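Local atomic coordinates of methylxanthine N1-demethylase NdmA (Pseudomonas putida, PDB entry 6ICN), a protein that catalyses the N1-demethylation of caffeine to theobromine and formaldehyde, using O2 and NADH, as a Rieske oxygenase with a [2Fe-2S] cluster and a non-heme iron centre. Residues 66-70 against 71-75; 186-189 against 190-193; 284-288 against 289-293; 306-309 against 310-314; 353-356 against 357-361. One frame throughout, in Å; residues are numbered along the deposited sequence.

From the N terminus, interaction 1 closes a beta hairpin in the Rieske domain, joining strands 62-69 and 72-77. Interaction 2 turns the chain between helices 179-186 and 192-195 and brings His191 to the metal. Interaction 3 closes the loop from strand 277-286 into helix 293-313, and interaction 4 lies near the end of that same helix, where Asp307 binds the same cobalt ion. Interaction 5 finishes helix 350-358. All five follow in series; none nests in or crosses another. Interactions 2 and 4 touch through His191 and Asp307 and share a metal-bound water, whereas the centres of interactions 1 and 2 lie about 39 Å apart.

Interaction 1: 66-70 against 71-75; sequences VAKLG and DEYVA
A tight two-residue beta hairpin joins strands 62-69 and 72-77, neighbours in the antiparallel sheet of the Rieske domain, through a type II' turn from Leu69 to Glu72. Gly70 takes the first inner corner of the turn with a positive phi of 64°, a backbone shape that favours glycine. Two hydrogen-bonded pairs zip the arms together: Ala67 with Val74, where Val74 N reaches Ala67 O at 2.9 Å, and Leu69 with Glu72, where Leu69 N reaches Glu72 O at 2.8 Å. The return bond that closes the turn, Glu72 N to Leu69 O, is longer at 3.2 Å.

The side chains of Leu69 and Val74 share one face of the hairpin and cross at about a right angle, with Leu69 CD1 4.0 Å from Val74 CG2. Thr108 packs against both. Lys68 and Tyr73 occupy the other face, where Val41 and Leu44 of helix 41-47 also meet the tyrosine. The lysine chain leaves its backbone N in the trans direction (chi1 178°) and bends at chi2, which places CD over one face of the Tyr73 ring, toward the rim. This is a CH-pi contact, Lys68 CD lying 3.7 Å from the ring centroid. Beyond the ring, a water bridges the turn, accepting from Lys68 NZ at 3.0 Å and donating to Asp71 OD1.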
# COMPACT_ATOMS: atom_id res chain seq x y z
N VAL A 66 -9.61 30.29 5.78
CA VAL A 66 -10.97 30.80 5.65
C VAL A 66 -11.78 30.31 6.84
O VAL A 66 -11.65 29.15 7.26
CB VAL A 66 -11.63 30.35 4.34
CG1 VAL A 66 -13.10 30.75 4.29
CG2 VAL A 66 -10.90 30.98 3.13
N ALA A 67 -12.64 31.19 7.38
CA ALA A 67 -13.51 30.81 8.49
C ALA A 67 -14.79 31.63 8.41
O ALA A 67 -14.79 32.75 7.88
CB ALA A 67 -12.83 31.03 9.86
N LYS A 68 -15.87 31.07 8.96
CA LYS A 68 -17.13 31.79 9.09
C LYS A 68 -17.17 32.42 10.48
O LYS A 68 -17.33 31.72 11.49
CB LYS A 68 -18.31 30.86 8.85
CG LYS A 68 -19.67 31.55 9.02
CD LYS A 68 -20.35 31.77 7.70
CE LYS A 68 -21.60 32.62 7.85
NZ LYS A 68 -22.64 31.97 8.67
N LEU A 69 -16.98 33.74 10.55
CA LEU A 69 -16.91 34.48 11.81
C LEU A 69 -18.18 35.31 11.90
O LEU A 69 -18.32 36.34 11.22
CB LEU A 69 -15.67 35.36 11.87
CG LEU A 69 -14.34 34.62 11.74
CD1 LEU A 69 -13.19 35.60 11.97
CD2 LEU A 69 -14.26 33.46 12.74
N GLY A 70 -19.12 34.87 12.73
CA GLY A 70 -20.42 35.52 12.74
C GLY A 70 -21.08 35.33 11.40
O GLY A 70 -21.14 34.22 10.87
N ASP A 71 -21.55 36.43 10.80
CA ASP A 71 -22.26 36.36 9.53
C ASP A 71 -21.34 36.52 8.32
O ASP A 71 -21.83 36.60 7.20
CB ASP A 71 -23.36 37.42 9.50
CG ASP A 71 -24.54 37.06 10.38
OD1 ASP A 71 -24.89 35.86 10.45
OD2 ASP A 71 -25.12 37.97 11.01
N GLU A 72 -20.03 36.54 8.53
CA GLU A 72 -19.07 36.93 7.51
C GLU A 72 -18.12 35.78 7.23
O GLU A 72 -17.64 35.14 8.16
CB GLU A 72 -18.27 38.16 7.96
CG GLU A 72 -17.29 38.71 6.94
CD GLU A 72 -16.56 39.97 7.41
OE1 GLU A 72 -15.56 40.35 6.75
OE2 GLU A 72 -16.98 40.58 8.43
N TYR A 73 -17.83 35.55 5.94
CA TYR A 73 -16.68 34.73 5.57
C TYR A 73 -15.42 35.59 5.55
O TYR A 73 -15.38 36.64 4.88
CB TYR A 73 -16.91 34.06 4.21
CG TYR A 73 -18.05 33.07 4.23
CD1 TYR A 73 -17.90 31.80 4.77
CD2 TYR A 73 -19.31 33.43 3.73
CE1 TYR A 73 -18.95 30.90 4.79
CE2 TYR A 73 -20.37 32.54 3.76
CZ TYR A 73 -20.18 31.27 4.29
OH TYR A 73 -21.23 30.40 4.32
N VAL A 74 -14.40 35.14 6.27
CA VAL A 74 -13.16 35.89 6.47
C VAL A 74 -11.99 35.07 5.97
O VAL A 74 -11.93 33.85 6.21
CB VAL A 74 -12.96 36.28 7.95
CG1 VAL A 74 -11.63 36.98 8.17
CG2 VAL A 74 -14.13 37.16 8.43
N ALA A 75 -11.05 35.74 5.30
CA ALA A 75 -9.78 35.15 4.87
C ALA A 75 -8.61 35.89 5.51
O ALA A 75 -8.53 37.12 5.43
CB ALA A 75 -9.67 35.18 3.33
O HOH W 1 -24.94 33.87 8.45

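Interaction 2: 186-189 against 190-193; sequences FTDF and SHFA. With CO (cobalt (II) ion), chain E; CFF (caffeine), chain F.
Phe192 has Phe189 O at its ring edge, near CD2, and His191 CE1 over one face, toward the rim. The imidazole of His191 has the backbone carbonyl of Asp188 at its edge, and its plane is 78° from that of the Asp188 carboxylate. Caffeine O11 also lies at the Phe192 edge, 3.6 Å from Phe192 CE1. Phe186 meets the same ligand differently: caffeine C10, a methyl carbon, sits 3.5 Å above the Phe186 ring plane, close to its centre.

His191 uses its two nitrogens for separate tasks. NE2 binds the cobalt ion at 2.1 Å, and ND1 points back to Asp188, making a weak hydrogen bond of 2.9 Å to Asp188 O and a longer weak one to OD1. The same Asp188 OD1 accepts the backbone N of His191 at 2.9 Å and, weakly, that of Ser190. The extended first torsion of Asp188 (chi1 -177°) brings OD1 to these two amides. Its other oxygen, OD2, accepts a hydrogen bond from His102 of the second subunit, a ligand of that subunit's [2Fe-2S] cluster.

His196 and Asp307 complete the protein ligands of the metal, and a water lies 2.1 Å from the cobalt. Two histidines and one carboxylate form the facial triad of the Rieske oxygenase catalytic domain, with cobalt here in the mononuclear iron site. Asp188 is the bridging aspartate of such enzymes, consistent with a route for electrons between subunits.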
# COMPACT_ATOMS: atom_id res chain seq x y z
N PHE A 186 -10.75 24.62 -22.11
CA PHE A 186 -12.20 24.64 -22.01
C PHE A 186 -12.85 25.27 -23.24
O PHE A 186 -13.93 24.84 -23.65
CB PHE A 186 -12.63 25.37 -20.74
CG PHE A 186 -14.05 25.10 -20.34
CD1 PHE A 186 -15.08 25.87 -20.87
CD2 PHE A 186 -14.35 24.08 -19.45
CE1 PHE A 186 -16.40 25.62 -20.51
CE2 PHE A 186 -15.67 23.82 -19.10
CZ PHE A 186 -16.69 24.59 -19.62
N THR A 187 -12.20 26.28 -23.83
CA THR A 187 -12.78 27.05 -24.93
C THR A 187 -12.24 26.63 -26.28
O THR A 187 -12.47 27.33 -27.27
CB THR A 187 -12.50 28.54 -24.73
OG1 THR A 187 -11.09 28.76 -24.68
CG2 THR A 187 -13.14 29.08 -23.43
N ASP A 188 -11.52 25.52 -26.35
CA ASP A 188 -10.84 25.10 -27.57
C ASP A 188 -11.79 24.29 -28.44
O ASP A 188 -12.21 23.20 -28.05
CB ASP A 188 -9.61 24.29 -27.20
CG ASP A 188 -8.80 23.87 -28.40
OD1 ASP A 188 -9.31 23.09 -29.22
OD2 ASP A 188 -7.62 24.29 -28.48
N PHE A 189 -12.13 24.83 -29.62
CA PHE A 189 -13.05 24.18 -30.54
C PHE A 189 -12.42 23.00 -31.29
O PHE A 189 -13.14 22.10 -31.73
CB PHE A 189 -13.59 25.19 -31.58
CG PHE A 189 -14.24 26.43 -30.99
CD1 PHE A 189 -14.73 26.46 -29.69
CD2 PHE A 189 -14.36 27.59 -31.77
CE1 PHE A 189 -15.33 27.63 -29.18
CE2 PHE A 189 -14.96 28.75 -31.27
CZ PHE A 189 -15.44 28.77 -29.97
N SER A 190 -11.09 22.98 -31.42
CA SER A 190 -10.40 22.02 -32.28
C SER A 190 -10.16 20.65 -31.64
O SER A 190 -9.98 19.66 -32.37
CB SER A 190 -9.04 22.60 -32.69
OG SER A 190 -9.21 23.70 -33.57
N HIS A 191 -10.13 20.55 -30.30
CA HIS A 191 -9.71 19.29 -29.69
C HIS A 191 -10.86 18.31 -29.49
O HIS A 191 -10.59 17.12 -29.30
CB HIS A 191 -9.03 19.56 -28.34
CG HIS A 191 -9.98 19.78 -27.19
ND1 HIS A 191 -10.71 20.93 -27.03
CD2 HIS A 191 -10.29 18.98 -26.13
CE1 HIS A 191 -11.44 20.84 -25.93
NE2 HIS A 191 -11.20 19.67 -25.37
N PHE A 192 -12.12 18.78 -29.55
CA PHE A 192 -13.25 17.91 -29.24
C PHE A 192 -13.18 16.63 -30.05
O PHE A 192 -13.39 15.53 -29.53
CB PHE A 192 -14.59 18.62 -29.51
CG PHE A 192 -14.87 19.79 -28.60
CD1 PHE A 192 -15.20 19.60 -27.27
CD2 PHE A 192 -14.86 21.09 -29.08
CE1 PHE A 192 -15.49 20.67 -26.44
CE2 PHE A 192 -15.15 22.17 -28.25
CZ PHE A 192 -15.46 21.96 -26.92
N ALA A 193 -12.85 16.74 -31.34
CA ALA A 193 -12.84 15.57 -32.20
C ALA A 193 -11.77 14.56 -31.83
O ALA A 193 -11.93 13.38 -32.12
CB ALA A 193 -12.67 16.00 -33.67
CO CO E . -11.81 18.93 -23.50
N1 CFF F . -16.62 21.62 -22.13
C2 CFF F . -17.66 21.67 -23.02
C10 CFF F . -15.40 22.35 -22.42
C6 CFF F . -16.71 20.90 -21.01
N3 CFF F . -18.81 20.98 -22.76
O11 CFF F . -17.57 22.31 -24.02
C12 CFF F . -19.92 21.03 -23.70
C4 CFF F . -18.90 20.25 -21.63
C5 CFF F . -17.88 20.21 -20.75
N9 CFF F . -19.90 19.50 -21.13
O13 CFF F . -15.79 20.86 -20.24
N7 CFF F . -18.25 19.43 -19.72
C8 CFF F . -19.49 19.00 -19.95
C14 CFF F . -17.67 18.97 -18.47
O HOH W 2 -13.31 19.35 -32.86
O HOH W 3 -12.31 20.83 -22.76

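Interaction 3: 284-288 against 289-293; sequences FAREQ and SDDSD
Arg286 reaches across the loop to two aspartates, and each is gripped by two nitrogens converging on a single oxygen. Asp291 OD1 is held side-on, by NE and NH2 of Arg286, both at 2.9 Å. Asp293 OD1 is held end-on, by NH1 and NH2, again at 2.9 Å each. All four bonds stay close to the guanidinium plane. The carboxylates are turned differently against it: that of Asp291 is tilted by 42°, whereas that of Asp293 stands nearly upright at 83°. NE takes the syn lone pair of Asp291 OD1, while NH1 and NH2 approach Asp293 OD1 from its anti side. A weak bond from Arg286 NH2 to Asp291 O adds a backbone hold.

The arginine chain is extended from CG to NE, which carries the guanidinium into the curve of the loop, and Ser289 CB lies over one of its faces. Farther out, a water links Gln288 O to Asp291 OD2 with bonds of 2.7 Å each. Another joins Glu287 O to Ser289 OG. Asp291 OD2 also bonds to His296, and Asp293 OD2 forms a salt bridge with Arg166 of the adjoining strand.

The positive charge of Arg286 would probably favour the ionised form of both carboxylates. Ser292 is the N-cap residue: its OG caps the N of Tyr294 and also hydrogen-bonds to Glu45 of the third subunit. The Arg286, Asp291 and Asp293 salt-bridge network spans the connection from strand 277-286 to helix 293-313.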
# COMPACT_ATOMS: atom_id res chain seq x y z
N PHE A 284 -23.04 23.44 -12.70
CA PHE A 284 -23.85 23.33 -13.91
C PHE A 284 -25.32 23.44 -13.56
O PHE A 284 -25.76 23.02 -12.48
CB PHE A 284 -23.56 22.04 -14.73
CG PHE A 284 -23.96 20.77 -14.05
CD1 PHE A 284 -23.08 20.12 -13.19
CD2 PHE A 284 -25.20 20.20 -14.28
CE1 PHE A 284 -23.44 18.94 -12.58
CE2 PHE A 284 -25.58 19.02 -13.65
CZ PHE A 284 -24.70 18.39 -12.79
N ALA A 285 -26.07 24.05 -14.48
CA ALA A 285 -27.49 24.32 -14.28
C ALA A 285 -28.27 23.80 -15.47
O ALA A 285 -27.80 23.86 -16.61
CB ALA A 285 -27.76 25.82 -14.11
N ARG A 286 -29.48 23.28 -15.21
CA ARG A 286 -30.23 22.74 -16.32
C ARG A 286 -31.71 23.03 -16.16
O ARG A 286 -32.25 23.01 -15.04
CB ARG A 286 -30.01 21.23 -16.50
CG ARG A 286 -30.47 20.35 -15.33
CD ARG A 286 -29.83 18.98 -15.50
NE ARG A 286 -30.46 17.92 -14.72
CZ ARG A 286 -30.20 17.66 -13.45
NH1 ARG A 286 -29.32 18.41 -12.77
NH2 ARG A 286 -30.80 16.64 -12.84
N GLU A 287 -32.36 23.29 -17.29
CA GLU A 287 -33.79 23.57 -17.34
C GLU A 287 -34.60 22.28 -17.20
O GLU A 287 -35.58 22.24 -16.44
CB GLU A 287 -34.11 24.28 -18.65
CG GLU A 287 -35.54 24.71 -18.80
CD GLU A 287 -35.77 25.42 -20.12
OE1 GLU A 287 -34.92 25.30 -21.03
OE2 GLU A 287 -36.81 26.11 -20.25
N GLN A 288 -34.20 21.24 -17.92
CA GLN A 288 -34.82 19.91 -17.80
C GLN A 288 -34.13 19.19 -16.65
O GLN A 288 -33.00 18.72 -16.79
CB GLN A 288 -34.70 19.14 -19.10
CG GLN A 288 -35.71 19.55 -20.16
CD GLN A 288 -35.60 18.73 -21.44
OE1 GLN A 288 -34.75 17.84 -21.55
NE2 GLN A 288 -36.46 19.03 -22.41
N SER A 289 -34.80 19.10 -15.50
CA SER A 289 -34.12 18.67 -14.28
C SER A 289 -34.84 17.52 -13.58
O SER A 289 -34.57 17.26 -12.39
CB SER A 289 -33.95 19.84 -13.31
OG SER A 289 -35.21 20.37 -12.90
N ASP A 290 -35.74 16.81 -14.27
CA ASP A 290 -36.39 15.66 -13.66
C ASP A 290 -35.50 14.41 -13.71
O ASP A 290 -35.83 13.41 -13.06
CB ASP A 290 -37.72 15.38 -14.36
CG ASP A 290 -37.57 15.34 -15.89
OD1 ASP A 290 -37.05 16.29 -16.50
OD2 ASP A 290 -37.96 14.29 -16.46
N ASP A 291 -34.38 14.46 -14.42
CA ASP A 291 -33.47 13.33 -14.53
C ASP A 291 -32.47 13.36 -13.38
O ASP A 291 -32.50 14.22 -12.51
CB ASP A 291 -32.77 13.37 -15.88
CG ASP A 291 -32.05 14.70 -16.12
OD1 ASP A 291 -32.06 15.58 -15.23
OD2 ASP A 291 -31.47 14.85 -17.21
N SER A 292 -31.54 12.41 -13.39
CA SER A 292 -30.59 12.26 -12.29
C SER A 292 -29.45 13.26 -12.40
O SER A 292 -28.83 13.38 -13.46
CB SER A 292 -30.01 10.85 -12.29
OG SER A 292 -28.94 10.79 -11.36
N ASP A 293 -29.13 13.93 -11.28
CA ASP A 293 -27.91 14.75 -11.23
C ASP A 293 -26.69 13.94 -11.63
O ASP A 293 -25.74 14.48 -12.22
CB ASP A 293 -27.68 15.30 -9.82
CG ASP A 293 -28.69 16.36 -9.42
OD1 ASP A 293 -29.38 16.90 -10.30
OD2 ASP A 293 -28.77 16.66 -8.21
O HOH W 4 -35.70 22.87 -13.52
O HOH W 5 -31.53 17.27 -18.47

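Interaction 4: 306-309 against 310-314; sequences EDKP and VIESQ. With CO (cobalt (II) ion), chain E.
Helix 293-313 supplies the carboxylate of the metal-binding facial triad, and the contact between 306-309 and 310-314 is made along its last turns. Asp307 chelates the cobalt ion with both oxygens, OD1 at 2.1 Å and OD2 at 2.2 Å, beside a bound water. OD1 also accepts a hydrogen bond from Asn185, a second-shell contact that would steady the carboxylate. His191 and His196 are the other protein ligands, and Glu306 bonds to ND1 of His196, so consecutive residues of the helix serve the first and second shells.

The backbone of Asp307 has its own part in the helix: its O accepts Ile311 N at 3.1 Å and Val310 N in a weak bond. Pro309 has no amide hydrogen for the preceding turn, and the helix kinks there. One residue on, Glu312 N bonds to Lys308 O at 2.9 Å, while Ile311 CG2 packs against that same carbonyl.

Beside Trp175 of strand 166-175, an i to i+4 salt bridge spans one turn of this alpha helix. The Lys308 chain is extended as far as chi4, whose torsion of -71° turns NZ to within 2.9 Å of Glu312 OE2, approached on the syn side but 35° out of the carboxylate plane. Glu312 OE1 accepts from the backbone N of Asp176. At the helix end, Ser313 OG donates to Val310 O at 2.8 Å.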
# COMPACT_ATOMS: atom_id res chain seq x y z
N GLU A 306 -11.01 12.68 -19.87
CA GLU A 306 -10.45 12.68 -21.22
C GLU A 306 -9.44 13.81 -21.41
O GLU A 306 -8.36 13.60 -21.98
CB GLU A 306 -11.59 12.76 -22.24
CG GLU A 306 -12.44 11.46 -22.28
CD GLU A 306 -13.71 11.56 -23.13
OE1 GLU A 306 -14.18 12.68 -23.44
OE2 GLU A 306 -14.26 10.48 -23.47
N ASP A 307 -9.74 15.01 -20.89
CA ASP A 307 -8.80 16.13 -21.02
C ASP A 307 -7.54 15.95 -20.17
O ASP A 307 -6.44 16.30 -20.62
CB ASP A 307 -9.49 17.45 -20.62
CG ASP A 307 -10.42 17.97 -21.69
OD1 ASP A 307 -9.96 18.19 -22.82
OD2 ASP A 307 -11.62 18.18 -21.42
N LYS A 308 -7.68 15.46 -18.94
CA LYS A 308 -6.63 15.61 -17.92
C LYS A 308 -5.24 15.16 -18.35
O LYS A 308 -4.28 15.93 -18.19
CB LYS A 308 -7.09 14.88 -16.65
CG LYS A 308 -6.09 14.97 -15.49
CD LYS A 308 -6.64 14.18 -14.27
CE LYS A 308 -5.68 14.22 -13.07
NZ LYS A 308 -4.46 13.40 -13.33
N PRO A 309 -5.03 13.95 -18.88
CA PRO A 309 -3.65 13.52 -19.16
C PRO A 309 -2.98 14.38 -20.22
O PRO A 309 -1.78 14.66 -20.12
CB PRO A 309 -3.81 12.07 -19.60
CG PRO A 309 -5.24 11.89 -19.95
CD PRO A 309 -6.00 12.85 -19.10
N VAL A 310 -3.74 14.81 -21.22
CA VAL A 310 -3.14 15.61 -22.29
C VAL A 310 -2.78 16.99 -21.78
O VAL A 310 -1.69 17.51 -22.06
CB VAL A 310 -4.09 15.66 -23.50
CG1 VAL A 310 -3.49 16.50 -24.63
CG2 VAL A 310 -4.40 14.24 -23.96
N ILE A 311 -3.69 17.63 -21.03
CA ILE A 311 -3.38 18.97 -20.55
C ILE A 311 -2.23 18.92 -19.54
O ILE A 311 -1.35 19.80 -19.55
CB ILE A 311 -4.64 19.65 -19.97
CG1 ILE A 311 -4.28 21.06 -19.52
CG2 ILE A 311 -5.22 18.87 -18.78
CD1 ILE A 311 -5.46 21.92 -19.17
N GLU A 312 -2.20 17.91 -18.66
CA GLU A 312 -1.09 17.81 -17.71
C GLU A 312 0.24 17.51 -18.40
O GLU A 312 1.29 17.80 -17.83
CB GLU A 312 -1.39 16.74 -16.65
CG GLU A 312 -2.56 17.11 -15.73
CD GLU A 312 -2.76 16.13 -14.59
OE1 GLU A 312 -3.20 16.56 -13.50
OE2 GLU A 312 -2.48 14.91 -14.78
N SER A 313 0.21 16.98 -19.63
CA SER A 313 1.44 16.70 -20.36
C SER A 313 2.06 17.95 -20.99
O SER A 313 3.26 17.94 -21.31
CB SER A 313 1.20 15.65 -21.46
OG SER A 313 0.69 16.24 -22.64
N GLN A 314 1.28 19.01 -21.19
CA GLN A 314 1.81 20.20 -21.86
C GLN A 314 2.99 20.77 -21.09
O GLN A 314 2.94 20.99 -19.87
CB GLN A 314 0.70 21.24 -22.00
CG GLN A 314 -0.40 20.82 -22.98
CD GLN A 314 -1.48 21.87 -23.07
OE1 GLN A 314 -2.41 21.89 -22.27
NE2 GLN A 314 -1.34 22.79 -24.03
CO CO E . -11.81 18.93 -23.50
O HOH W 3 -12.31 20.83 -22.76

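Interaction 5: 353-356 against 357-361; sequences FRSA and LLDPV
Three successive i to i+4 bonds join 353-356 to 357-361 and carry helix 350-358 to its C-terminal end. Phe353 O accepts from Leu357 N, Arg354 O from Leu358 N and Ser355 O from Asp359 N, each at 2.9 Å. Asp359 is the first residue to leave helical backbone angles, yet its amide still completes the last of these bonds.

The carbonyl of Ala356 is served by other donors: a water gives it a hydrogen bond of 2.8 Å and also donates to Asp359 O, bridging the helix end to the departing chain. The indole NE1 of Trp338 bonds to Ala356 O as well. A second water lies between side chains, 2.9 Å from Ser355 OG and donating to Asp359 OD1. Ser355 OG has a further partner in Gln351 O, one turn back. A chi1 of -75° folds the Asp359 carboxylate back beside Ser355, where OD2 comes 3.2 Å from Ser355 O, two acceptors with no bond between them; the water on OD1 serves the other oxygen.

Leu358 CD1 is a van der Waals neighbour of the Arg354 side chain, touching CG and NH1, and the apolar pair Leu357 CD2 and Phe353 CE2 is 4.4 Å apart. Phe353 and Leu357 both pack on Leu342 of helix 330-348, and Ala356 on Ala345, so one side of helix 350-358 lies against that helix; past its end, Val361 makes a backbone bond with Arg215 of strand 214-216.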
# COMPACT_ATOMS: atom_id res chain seq x y z
N PHE A 353 -4.62 49.73 -15.79
CA PHE A 353 -5.21 48.41 -15.63
C PHE A 353 -6.72 48.45 -15.78
O PHE A 353 -7.31 47.62 -16.48
CB PHE A 353 -4.80 47.83 -14.27
CG PHE A 353 -5.21 46.39 -14.06
CD1 PHE A 353 -4.42 45.37 -14.53
CD2 PHE A 353 -6.39 46.08 -13.38
CE1 PHE A 353 -4.78 44.04 -14.34
CE2 PHE A 353 -6.75 44.76 -13.17
CZ PHE A 353 -5.95 43.75 -13.66
N ARG A 354 -7.38 49.43 -15.14
CA ARG A 354 -8.83 49.53 -15.25
C ARG A 354 -9.27 49.69 -16.70
O ARG A 354 -10.27 49.08 -17.13
CB ARG A 354 -9.33 50.71 -14.40
CG ARG A 354 -10.81 50.96 -14.54
CD ARG A 354 -11.21 52.22 -13.79
NE ARG A 354 -11.51 51.92 -12.40
CZ ARG A 354 -12.71 51.53 -11.99
NH1 ARG A 354 -13.71 51.43 -12.87
NH2 ARG A 354 -12.92 51.26 -10.70
N SER A 355 -8.54 50.48 -17.48
CA SER A 355 -8.89 50.67 -18.89
C SER A 355 -8.68 49.39 -19.69
O SER A 355 -9.55 49.00 -20.49
CB SER A 355 -8.06 51.81 -19.48
OG SER A 355 -8.41 53.03 -18.84
N ALA A 356 -7.54 48.74 -19.51
CA ALA A 356 -7.27 47.49 -20.22
C ALA A 356 -8.35 46.44 -19.93
O ALA A 356 -8.79 45.73 -20.84
CB ALA A 356 -5.89 46.96 -19.83
N LEU A 357 -8.80 46.36 -18.68
CA LEU A 357 -9.80 45.37 -18.31
C LEU A 357 -11.18 45.72 -18.82
O LEU A 357 -11.88 44.87 -19.36
CB LEU A 357 -9.84 45.21 -16.79
CG LEU A 357 -10.82 44.15 -16.29
CD1 LEU A 357 -10.42 42.76 -16.83
CD2 LEU A 357 -10.85 44.15 -14.77
N LEU A 358 -11.62 46.98 -18.61
CA LEU A 358 -13.03 47.32 -18.76
C LEU A 358 -13.37 48.08 -20.04
O LEU A 358 -14.56 48.24 -20.34
CB LEU A 358 -13.50 48.13 -17.54
CG LEU A 358 -13.47 47.38 -16.21
CD1 LEU A 358 -13.88 48.31 -15.05
CD2 LEU A 358 -14.37 46.15 -16.27
N ASP A 359 -12.40 48.52 -20.82
CA ASP A 359 -12.74 49.20 -22.08
C ASP A 359 -13.37 48.21 -23.05
O ASP A 359 -12.88 47.07 -23.18
CB ASP A 359 -11.52 49.85 -22.72
CG ASP A 359 -11.09 51.14 -22.02
OD1 ASP A 359 -11.87 51.67 -21.20
OD2 ASP A 359 -9.98 51.61 -22.30
N PRO A 360 -14.46 48.57 -23.71
CA PRO A 360 -15.08 47.66 -24.68
C PRO A 360 -14.29 47.59 -25.98
O PRO A 360 -13.67 48.56 -26.42
CB PRO A 360 -16.46 48.28 -24.91
CG PRO A 360 -16.24 49.73 -24.65
CD PRO A 360 -15.24 49.81 -23.54
N VAL A 361 -14.29 46.39 -26.57
CA VAL A 361 -13.74 46.17 -27.91
C VAL A 361 -14.70 45.23 -28.62
O VAL A 361 -14.74 44.03 -28.36
CB VAL A 361 -12.33 45.57 -27.88
CG1 VAL A 361 -11.84 45.35 -29.32
CG2 VAL A 361 -11.36 46.44 -27.09
O HOH W 6 -10.98 53.67 -19.95
O HOH W 7 -10.21 46.13 -23.17